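PDB 5W1H: LbaCas13a (C2c2) from Lachnospiraceae bacterium, which binds a mature CRISPR RNA and, as a Cas13a effector, probably uses it to recognise complementary RNA and then cleave RNA. Local coordinates for residues A[243-248]-A[261-266]; A[1054-1059]-A[1364-1369]; A[1298-1303]-A[1335-1340]. All coordinates share one frame; numbering follows the deposited sequence.

Contact 1: residues A[243-248]-A[261-266]. With nucleotides of chain B.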
# COMPACT_ATOMS: atom_id res chain seq x y z
N ILE A 243 19.76 4.60 19.39
CA ILE A 243 19.17 3.31 19.03
C ILE A 243 18.71 2.56 20.28
O ILE A 243 17.61 2.00 20.31
CB ILE A 243 20.18 2.47 18.22
CG1 ILE A 243 20.41 3.09 16.84
CG2 ILE A 243 19.70 1.02 18.10
CD1 ILE A 243 21.43 2.35 16.00
N LYS A 244 19.54 2.55 21.33
CA LYS A 244 19.20 1.78 22.52
C LYS A 244 17.97 2.34 23.22
O LYS A 244 17.25 1.59 23.89
CB LYS A 244 20.39 1.74 23.47
CG LYS A 244 20.25 0.74 24.60
CD LYS A 244 21.49 0.72 25.49
CE LYS A 244 21.33 -0.29 26.62
NZ LYS A 244 22.53 -0.34 27.50
N ASN A 245 17.69 3.63 23.06
CA ASN A 245 16.56 4.27 23.73
C ASN A 245 15.30 4.31 22.87
O ASN A 245 14.32 4.95 23.28
CB ASN A 245 16.94 5.69 24.17
CG ASN A 245 17.61 5.71 25.52
OD1 ASN A 245 17.05 6.19 26.50
ND2 ASN A 245 18.83 5.18 25.58
N MET A 246 15.29 3.67 21.71
CA MET A 246 14.09 3.61 20.89
C MET A 246 12.99 2.80 21.59
O MET A 246 13.26 1.95 22.43
CB MET A 246 14.39 3.00 19.52
CG MET A 246 15.20 3.90 18.61
SD MET A 246 15.34 3.20 16.96
CE MET A 246 15.84 1.54 17.37
N ASN A 247 11.74 3.08 21.21
CA ASN A 247 10.62 2.42 21.87
C ASN A 247 9.39 2.46 20.97
O ASN A 247 9.38 3.13 19.93
CB ASN A 247 10.32 3.06 23.23
CG ASN A 247 9.81 2.06 24.25
OD1 ASN A 247 9.16 1.07 23.89
ND2 ASN A 247 10.10 2.30 25.52
N MET A 248 8.37 1.73 21.39
CA MET A 248 7.09 1.66 20.71
C MET A 248 6.22 2.86 21.09
O MET A 248 6.53 3.58 22.04
CB MET A 248 6.40 0.34 21.07
CG MET A 248 7.25 -0.90 20.81
SD MET A 248 7.68 -1.07 19.06
CE MET A 248 6.04 -1.26 18.35
N THR A 261 4.34 6.23 25.33
CA THR A 261 5.65 5.96 25.89
C THR A 261 6.42 7.26 26.13
O THR A 261 6.44 8.14 25.27
CB THR A 261 6.45 5.05 24.95
OG1 THR A 261 5.62 3.95 24.55
CG2 THR A 261 7.68 4.51 25.65
N VAL A 262 7.03 7.36 27.30
CA VAL A 262 7.88 8.50 27.67
C VAL A 262 9.32 8.01 27.72
O VAL A 262 9.61 6.98 28.35
CB VAL A 262 7.46 9.11 29.02
CG1 VAL A 262 8.29 10.34 29.32
CG2 VAL A 262 5.97 9.44 29.03
N SER A 263 10.22 8.75 27.09
CA SER A 263 11.63 8.37 27.09
C SER A 263 12.22 8.46 28.49
O SER A 263 11.80 9.26 29.32
CB SER A 263 12.43 9.26 26.14
OG SER A 263 13.82 8.99 26.27
N LYS A 264 13.23 7.62 28.73
CA LYS A 264 13.93 7.62 30.02
C LYS A 264 14.79 8.85 30.21
O LYS A 264 15.16 9.16 31.35
CB LYS A 264 14.80 6.36 30.14
CG LYS A 264 14.22 5.13 29.44
CD LYS A 264 15.33 4.18 28.99
CE LYS A 264 14.77 2.93 28.33
NZ LYS A 264 13.84 3.24 27.20
N GLY A 265 15.13 9.56 29.14
CA GLY A 265 15.98 10.73 29.29
C GLY A 265 17.42 10.33 29.55
O GLY A 265 17.96 9.44 28.89
N GLY A 266 18.04 10.98 30.54
CA GLY A 266 19.41 10.70 30.92
C GLY A 266 20.34 11.89 30.79
O GLY A 266 21.38 11.93 31.47
P C B 10 10.07 9.42 21.59
OP1 C B 10 9.77 9.20 23.03
OP2 C B 10 9.85 10.75 20.96
O5' C B 10 11.59 9.01 21.36
C5' C B 10 12.11 7.82 21.93
C4' C B 10 13.54 7.59 21.51
O4' C B 10 13.60 7.33 20.08
C3' C B 10 14.50 8.75 21.70
O3' C B 10 14.92 8.93 23.04
C2' C B 10 15.62 8.38 20.74
O2' C B 10 16.40 7.32 21.28
C1' C B 10 14.81 7.84 19.56
N1 C B 10 14.52 8.92 18.60
C2 C B 10 15.55 9.31 17.73
O2 C B 10 16.64 8.73 17.79
N3 C B 10 15.33 10.31 16.85
C4 C B 10 14.15 10.92 16.81
N4 C B 10 14.00 11.90 15.91
C5 C B 10 13.08 10.56 17.68
C6 C B 10 13.31 9.57 18.56
P A B 11 15.29 10.41 23.57
OP1 A B 11 15.70 10.27 24.99
OP2 A B 11 14.23 11.37 23.19
O5' A B 11 16.57 10.82 22.73
C5' A B 11 17.79 10.11 22.84
C4' A B 11 18.80 10.63 21.85
O4' A B 11 18.28 10.49 20.50
C3' A B 11 19.14 12.10 21.96
O3' A B 11 20.07 12.38 22.99
C2' A B 11 19.65 12.43 20.57
O2' A B 11 20.98 11.95 20.41
C1' A B 11 18.73 11.58 19.70
N9 A B 11 17.55 12.32 19.21
C8 A B 11 16.24 12.18 19.59
N7 A B 11 15.41 12.98 18.95
C5 A B 11 16.24 13.70 18.10
C6 A B 11 15.99 14.72 17.16
N6 A B 11 14.77 15.21 16.91
N1 A B 11 17.04 15.23 16.48
C2 A B 11 18.26 14.74 16.74
N3 A B 11 18.62 13.78 17.59
C4 A B 11 17.56 13.30 18.25
P G B 20 23.90 10.11 10.49
OP1 G B 20 25.14 9.47 9.95
OP2 G B 20 22.86 10.65 9.58
O5' G B 20 23.20 9.05 11.45
C5' G B 20 22.15 8.22 10.99
C4' G B 20 21.53 7.45 12.13
O4' G B 20 20.95 8.38 13.09
C3' G B 20 20.37 6.53 11.77
O3' G B 20 20.78 5.29 11.23
C2' G B 20 19.63 6.41 13.10
O2' G B 20 20.31 5.53 13.98
C1' G B 20 19.77 7.83 13.64
N9 G B 20 18.63 8.66 13.20
C8 G B 20 18.63 9.67 12.26
N7 G B 20 17.44 10.18 12.08
C5 G B 20 16.61 9.47 12.94
C6 G B 20 15.22 9.58 13.19
O6 G B 20 14.41 10.36 12.68
N1 G B 20 14.80 8.66 14.15
C2 G B 20 15.60 7.75 14.78
N2 G B 20 15.00 6.94 15.67
N3 G B 20 16.90 7.64 14.55
C4 G B 20 17.33 8.52 13.63
O HOH W 1 14.63 1.49 24.54
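Thr-261 meets Met-248 at one end of this contact, its hydroxyl OG1 donating to the backbone O of Met-248 over 2.7 Å and arriving from above the carbonyl plane. With OG1 beside the backbone N (chi1 -47°), the methyl CG2 stands anti to that N, which carries it to the amide of Asn-247: Thr-261 CG2 packs 3.3 Å from Asn-247 ND2, the two side chains crossing at about a right angle. That amide is fixed at both ends. Its OD1 takes the backbone N of Met-248 at 2.7 Å and also Gln-251 NE2, while its ND2 donates to Gln-33.

At the other end the aliphatic part of Lys-264 runs past Asn-245, with Lys-264 CD 3.6 Å from Asn-245 OD1. The lysine then turns at its end, which puts Lys-264 NZ 3.3 Å from a water that accepts from it and donates to the backbone O atoms of Lys-244 and Met-246. A single solvent molecule thus ties the end of helix 233-244 to the facing loop.

Ser-263 turns to the nucleic acid instead. Its OG, anti to the backbone N (chi1 173°), donates to OP1 of A11 of chain B at 2.6 Å and accepts from the backbone N of Gly-265 at 3.2 Å. The Asn-245 carbonyl and Met-246 lie against C10 of chain B, and Met-246 SD approaches N2 of G20 of chain B. An ST turn and the C-terminal end of helix 233-244, linked by one direct hydroxyl-to-carbonyl bond and a bridging water, together face C10 and A11 of chain B as part of the crRNA-binding surface.

Contact 2: residues A[1054-1059]-A[1364-1369]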
# COMPACT_ATOMS: atom_id res chain seq x y z
N GLU A 1054 -19.57 0.88 -21.46
CA GLU A 1054 -20.12 1.57 -22.63
C GLU A 1054 -19.78 3.05 -22.61
O GLU A 1054 -19.53 3.66 -23.66
CB GLU A 1054 -21.63 1.37 -22.70
CG GLU A 1054 -22.05 -0.05 -23.05
CD GLU A 1054 -23.48 -0.34 -22.66
OE1 GLU A 1054 -24.09 0.52 -21.98
OE2 GLU A 1054 -24.00 -1.41 -23.02
N LYS A 1055 -19.76 3.66 -21.42
CA LYS A 1055 -19.56 5.10 -21.31
C LYS A 1055 -18.11 5.52 -21.49
O LYS A 1055 -17.85 6.69 -21.79
CB LYS A 1055 -20.10 5.59 -19.96
CG LYS A 1055 -21.62 5.53 -19.85
CD LYS A 1055 -22.09 5.67 -18.41
CE LYS A 1055 -23.60 5.52 -18.28
NZ LYS A 1055 -24.34 6.55 -19.06
N ILE A 1056 -17.15 4.60 -21.32
CA ILE A 1056 -15.74 4.95 -21.39
C ILE A 1056 -15.04 4.40 -22.62
O ILE A 1056 -13.87 4.74 -22.84
CB ILE A 1056 -14.98 4.51 -20.11
CG1 ILE A 1056 -14.97 2.98 -20.01
CG2 ILE A 1056 -15.60 5.14 -18.88
CD1 ILE A 1056 -13.69 2.43 -19.42
N THR A 1057 -15.70 3.56 -23.41
CA THR A 1057 -15.08 2.96 -24.59
C THR A 1057 -15.94 3.22 -25.82
O THR A 1057 -17.11 3.60 -25.73
CB THR A 1057 -14.88 1.45 -24.42
OG1 THR A 1057 -16.15 0.81 -24.26
CG2 THR A 1057 -14.00 1.14 -23.22
N ASP A 1058 -15.32 3.01 -26.98
CA ASP A 1058 -16.00 3.03 -28.27
C ASP A 1058 -16.14 1.60 -28.77
O ASP A 1058 -15.24 0.77 -28.57
CB ASP A 1058 -15.23 3.87 -29.29
CG ASP A 1058 -15.11 5.33 -28.88
OD1 ASP A 1058 -16.04 5.85 -28.23
OD2 ASP A 1058 -14.08 5.95 -29.21
N ARG A 1059 -17.27 1.31 -29.41
CA ARG A 1059 -17.52 -0.03 -29.91
C ARG A 1059 -16.51 -0.41 -30.99
O ARG A 1059 -16.03 0.43 -31.76
CB ARG A 1059 -18.94 -0.13 -30.47
CG ARG A 1059 -20.02 -0.16 -29.42
CD ARG A 1059 -21.32 -0.69 -30.00
NE ARG A 1059 -21.89 0.22 -30.99
CZ ARG A 1059 -22.94 -0.06 -31.75
NH1 ARG A 1059 -23.54 -1.24 -31.65
NH2 ARG A 1059 -23.38 0.83 -32.63
N ILE A 1364 -8.69 8.43 -19.65
CA ILE A 1364 -9.17 9.75 -19.28
C ILE A 1364 -10.67 9.73 -19.04
O ILE A 1364 -11.18 10.28 -18.05
CB ILE A 1364 -8.77 10.79 -20.34
CG1 ILE A 1364 -7.28 11.10 -20.23
CG2 ILE A 1364 -9.60 12.05 -20.18
CD1 ILE A 1364 -6.74 11.97 -21.34
N ARG A 1365 -11.42 9.08 -19.94
CA ARG A 1365 -12.86 8.96 -19.75
C ARG A 1365 -13.19 8.20 -18.47
O ARG A 1365 -14.12 8.56 -17.74
CB ARG A 1365 -13.50 8.28 -20.96
CG ARG A 1365 -13.34 9.06 -22.25
CD ARG A 1365 -14.52 8.80 -23.18
NE ARG A 1365 -14.24 7.78 -24.18
CZ ARG A 1365 -15.18 7.12 -24.84
NH1 ARG A 1365 -16.47 7.35 -24.59
NH2 ARG A 1365 -14.84 6.21 -25.75
N LEU A 1366 -12.42 7.15 -18.18
CA LEU A 1366 -12.61 6.41 -16.94
C LEU A 1366 -12.45 7.32 -15.72
O LEU A 1366 -13.23 7.23 -14.76
CB LEU A 1366 -11.61 5.25 -16.89
CG LEU A 1366 -11.49 4.34 -15.68
CD1 LEU A 1366 -11.08 2.95 -16.13
CD2 LEU A 1366 -10.47 4.90 -14.71
N LEU A 1367 -11.46 8.21 -15.75
CA LEU A 1367 -11.18 9.06 -14.60
C LEU A 1367 -12.16 10.23 -14.49
O LEU A 1367 -12.47 10.66 -13.37
CB LEU A 1367 -9.75 9.60 -14.68
CG LEU A 1367 -8.61 8.59 -14.56
CD1 LEU A 1367 -7.29 9.25 -14.91
CD2 LEU A 1367 -8.56 8.01 -13.16
N PHE A 1368 -12.67 10.74 -15.61
CA PHE A 1368 -13.41 11.99 -15.62
C PHE A 1368 -14.92 11.84 -15.76
O PHE A 1368 -15.65 12.73 -15.32
CB PHE A 1368 -12.91 12.90 -16.75
CG PHE A 1368 -11.68 13.71 -16.39
CD1 PHE A 1368 -11.80 14.93 -15.75
CD2 PHE A 1368 -10.41 13.24 -16.71
CE1 PHE A 1368 -10.68 15.67 -15.42
CE2 PHE A 1368 -9.29 13.98 -16.38
CZ PHE A 1368 -9.42 15.20 -15.74
N TYR A 1369 -15.40 10.76 -16.37
CA TYR A 1369 -16.83 10.61 -16.61
C TYR A 1369 -17.60 10.79 -15.30
O TYR A 1369 -17.24 10.19 -14.28
CB TYR A 1369 -17.15 9.24 -17.22
CG TYR A 1369 -18.56 9.15 -17.74
CD1 TYR A 1369 -19.61 8.77 -16.91
CD2 TYR A 1369 -18.85 9.48 -19.06
CE1 TYR A 1369 -20.90 8.70 -17.38
CE2 TYR A 1369 -20.14 9.41 -19.54
CZ TYR A 1369 -21.17 9.03 -18.70
OH TYR A 1369 -22.46 8.96 -19.17
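Two helix C-termini, those of 1050-1056 and 1357-1368, meet where Ile-1056 faces Arg-1365, in a C-terminal region that probably includes the second HEPN nuclease domain of Cas13a. Arg-1365 reaches across the last turn of the first helix. A bend at chi3 (-97°) lays its guanidinium against the helix end, with Ile-1056 O over one face, toward the rim, and Lys-1055 O 3.2 Å from Arg-1365 NH1. Beyond the helix, Arg-1365 NH2 meets Asp-1058 OD1 at 2.8 Å in a salt bridge whose hydrogen bond is weak and bent, the carboxylate and guanidinium planes being 37° apart. Ile-1056 O has a further partner in Ser-1362 OG. On the buried side, Ile-1056 CG2 rests 3.8 Å from CA of Leu-1366, and both side chains continue toward helix 1106-1145.

Lys-1055 crosses the ring of Tyr-1369 at a slant. Its CB forms a CH-pi contact over the face, 3.9 Å from the ring centroid, and its turned end brings Lys-1055 NZ to donate to Tyr-1369 OH at 3.1 Å. Replacing Tyr-1369 by an alanine would probably strip the lysine methylenes of their flat support and leave NZ without this acceptor, setting the chain free to turn. The chemistry implies electrostatic matching: a cationic guanidinium placed by the carbonyl end of a helix and an aspartate probably gains from both.

Contact 3: residues A[1298-1303]-A[1335-1340]. With nucleotides of chain B.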
# COMPACT_ATOMS: atom_id res chain seq x y z
N ASN A 1298 1.02 7.78 -17.32
CA ASN A 1298 1.57 8.84 -16.49
C ASN A 1298 0.62 10.03 -16.49
O ASN A 1298 0.25 10.52 -17.56
CB ASN A 1298 2.95 9.27 -17.01
CG ASN A 1298 3.96 9.43 -15.90
OD1 ASN A 1298 3.84 10.31 -15.05
ND2 ASN A 1298 4.98 8.57 -15.90
N VAL A 1299 0.23 10.48 -15.31
CA VAL A 1299 -0.66 11.63 -15.18
C VAL A 1299 0.02 12.70 -14.34
O VAL A 1299 0.80 12.41 -13.43
CB VAL A 1299 -2.04 11.24 -14.58
CG1 VAL A 1299 -2.67 10.11 -15.38
CG2 VAL A 1299 -1.91 10.87 -13.11
N ARG A 1300 -0.27 13.96 -14.67
CA ARG A 1300 0.24 15.11 -13.93
C ARG A 1300 -0.94 15.79 -13.24
O ARG A 1300 -1.83 16.31 -13.91
CB ARG A 1300 0.97 16.08 -14.86
CG ARG A 1300 2.17 15.50 -15.58
CD ARG A 1300 2.78 16.54 -16.52
NE ARG A 1300 3.58 15.94 -17.59
CZ ARG A 1300 4.90 16.04 -17.68
NH1 ARG A 1300 5.59 16.72 -16.77
NH2 ARG A 1300 5.54 15.46 -18.69
N PHE A 1301 -0.93 15.77 -11.92
CA PHE A 1301 -2.05 16.27 -11.14
C PHE A 1301 -2.06 17.79 -11.10
O PHE A 1301 -1.03 18.46 -11.22
CB PHE A 1301 -2.01 15.73 -9.71
CG PHE A 1301 -2.40 14.29 -9.59
CD1 PHE A 1301 -3.46 13.78 -10.33
CD2 PHE A 1301 -1.72 13.45 -8.74
CE1 PHE A 1301 -3.83 12.46 -10.21
CE2 PHE A 1301 -2.08 12.12 -8.61
CZ PHE A 1301 -3.14 11.62 -9.35
N GLU A 1302 -3.26 18.34 -10.93
CA GLU A 1302 -3.46 19.75 -10.68
C GLU A 1302 -4.46 19.86 -9.55
O GLU A 1302 -5.54 19.26 -9.62
CB GLU A 1302 -3.95 20.46 -11.94
CG GLU A 1302 -3.84 21.97 -11.92
CD GLU A 1302 -4.02 22.57 -13.30
OE1 GLU A 1302 -3.03 22.60 -14.06
OE2 GLU A 1302 -5.15 22.99 -13.63
N PHE A 1303 -4.11 20.60 -8.50
CA PHE A 1303 -4.94 20.71 -7.31
C PHE A 1303 -5.68 22.04 -7.37
O PHE A 1303 -5.07 23.11 -7.21
CB PHE A 1303 -4.10 20.58 -6.05
CG PHE A 1303 -3.62 19.18 -5.79
CD1 PHE A 1303 -2.57 18.64 -6.52
CD2 PHE A 1303 -4.25 18.38 -4.85
CE1 PHE A 1303 -2.14 17.34 -6.30
CE2 PHE A 1303 -3.83 17.08 -4.62
CZ PHE A 1303 -2.78 16.56 -5.35
N GLY A 1335 -1.23 16.60 -19.82
CA GLY A 1335 -1.42 16.07 -18.48
C GLY A 1335 -1.36 14.56 -18.40
O GLY A 1335 -1.21 14.00 -17.32
N VAL A 1336 -1.47 13.89 -19.55
CA VAL A 1336 -1.47 12.43 -19.62
C VAL A 1336 -0.51 12.00 -20.73
O VAL A 1336 -0.62 12.49 -21.86
CB VAL A 1336 -2.87 11.85 -19.88
CG1 VAL A 1336 -2.80 10.34 -20.06
CG2 VAL A 1336 -3.82 12.22 -18.74
N TYR A 1337 0.40 11.09 -20.41
CA TYR A 1337 1.27 10.53 -21.43
C TYR A 1337 1.61 9.09 -21.07
O TYR A 1337 1.60 8.71 -19.89
CB TYR A 1337 2.56 11.35 -21.62
CG TYR A 1337 3.47 11.44 -20.41
CD1 TYR A 1337 3.30 12.45 -19.47
CD2 TYR A 1337 4.52 10.55 -20.24
CE1 TYR A 1337 4.15 12.55 -18.37
CE2 TYR A 1337 5.37 10.64 -19.15
CZ TYR A 1337 5.18 11.65 -18.22
OH TYR A 1337 6.02 11.74 -17.13
N SER A 1338 1.89 8.30 -22.09
CA SER A 1338 2.20 6.89 -21.90
C SER A 1338 3.66 6.71 -21.51
O SER A 1338 4.54 7.44 -21.95
CB SER A 1338 1.92 6.10 -23.18
OG SER A 1338 2.42 4.78 -23.09
N GLU A 1339 3.90 5.72 -20.65
CA GLU A 1339 5.25 5.24 -20.44
C GLU A 1339 5.80 4.66 -21.74
O GLU A 1339 5.05 4.13 -22.57
CB GLU A 1339 5.28 4.17 -19.35
CG GLU A 1339 5.06 4.71 -17.95
CD GLU A 1339 6.18 5.62 -17.49
OE1 GLU A 1339 6.05 6.85 -17.62
OE2 GLU A 1339 7.21 5.09 -17.02
N GLN A 1340 7.11 4.76 -21.91
CA GLN A 1340 7.79 4.20 -23.07
C GLN A 1340 8.33 2.82 -22.73
O GLN A 1340 8.90 2.61 -21.65
CB GLN A 1340 8.94 5.10 -23.53
CG GLN A 1340 8.59 6.57 -23.64
CD GLN A 1340 8.27 7.00 -25.05
OE1 GLN A 1340 8.08 6.16 -25.94
NE2 GLN A 1340 8.23 8.30 -25.29
P A B 4 1.10 21.28 -1.94
OP1 A B 4 0.81 22.24 -0.84
OP2 A B 4 2.33 21.45 -2.75
O5' A B 4 1.12 19.82 -1.33
C5' A B 4 0.23 19.45 -0.28
C4' A B 4 -0.14 17.99 -0.36
O4' A B 4 -0.89 17.76 -1.58
C3' A B 4 1.03 17.03 -0.45
O3' A B 4 1.60 16.73 0.81
C2' A B 4 0.42 15.83 -1.16
O2' A B 4 -0.37 15.07 -0.26
C1' A B 4 -0.52 16.52 -2.14
N9 A B 4 0.10 16.79 -3.46
C8 A B 4 0.34 18.02 -4.02
N7 A B 4 0.88 17.97 -5.21
C5 A B 4 1.00 16.61 -5.45
C6 A B 4 1.50 15.89 -6.55
N6 A B 4 1.99 16.48 -7.65
N1 A B 4 1.47 14.54 -6.48
C2 A B 4 0.98 13.96 -5.38
N3 A B 4 0.48 14.53 -4.28
C4 A B 4 0.51 15.87 -4.39
P G B 3 -3.49 20.53 0.88
OP1 G B 3 -2.78 19.25 1.13
OP2 G B 3 -3.40 21.63 1.87
O5' G B 3 -2.96 21.13 -0.50
C5' G B 3 -3.01 20.37 -1.70
C4' G B 3 -2.60 21.21 -2.88
O4' G B 3 -3.61 22.22 -3.14
C3' G B 3 -1.32 22.02 -2.71
O3' G B 3 -0.15 21.25 -2.95
C2' G B 3 -1.51 23.15 -3.71
O2' G B 3 -1.24 22.70 -5.02
C1' G B 3 -3.01 23.42 -3.58
N9 G B 3 -3.30 24.48 -2.60
C8 G B 3 -3.52 24.31 -1.25
N7 G B 3 -3.74 25.43 -0.62
C5 G B 3 -3.66 26.40 -1.61
C6 G B 3 -3.82 27.81 -1.52
O6 G B 3 -4.06 28.51 -0.52
N1 G B 3 -3.66 28.43 -2.76
C2 G B 3 -3.38 27.77 -3.93
N2 G B 3 -3.27 28.55 -5.02
N3 G B 3 -3.23 26.45 -4.03
C4 G B 3 -3.39 25.84 -2.84
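Asn-1298 pairs with Tyr-1337, each giving its backbone N to the other's O in an antiparallel hydrogen-bonded pair; Asn-1298 N to Tyr-1337 O spans 2.8 Å. Their side chains run together on one face of the sheet. Asn-1298 CB sits over the centre of the Tyr-1337 ring, 3.5 Å from its centroid, and the amide is stacked almost flat with the ring, the planes 5° apart. Tyr-1337 CG lies between its backbone N and carbonyl carbon (chi1 62°), a torsion that folds the ring back over the asparagine. Asn-1298 ND2 then donates to Glu-1339 OE1 at 2.7 Å, from above the carboxylate plane.

Val-1299 turns to the other face and touches Val-1336, Val-1299 CG1 to Val-1336 CG2 at 4.1 Å, across a non-hydrogen-bonded pair. Arg-1300 N continues the ladder to Gly-1335 O, while its extended side chain returns to the tyrosine, Arg-1300 NH2 lying 3.2 Å from Tyr-1337 CE1 with the two planes 44° apart. Farther on, beyond the part paired with 1335-1340, Phe-1303 meets the RNA, with CE1 3.3 Å from N7 of A4 of chain B. The arrangement is typical of an antiparallel beta ladder, here with its first strand running on to the guide RNA.

In the fold
Contact 1 comes first along the chain and stands apart: its centre lies about 54 Å from that of contact 2, on the opposite side of the chain's centre, and about 44 Å from that of contact 3. The other two are neighbours, with centres about 17 Å apart, and both ranges of contact 3 fall in sequence between the two ranges of contact 2. They touch directly where Ile-1364 CD1 packs 3.9 Å from Val-1336 CG2, so helix 1357-1368 lies against the mixed sheet that includes strands 1297-1310 and 1336-1344. Contacts 1 and 3 each reach the guide RNA, at different nucleotides, so widely separated parts of one chain hold the same crRNA.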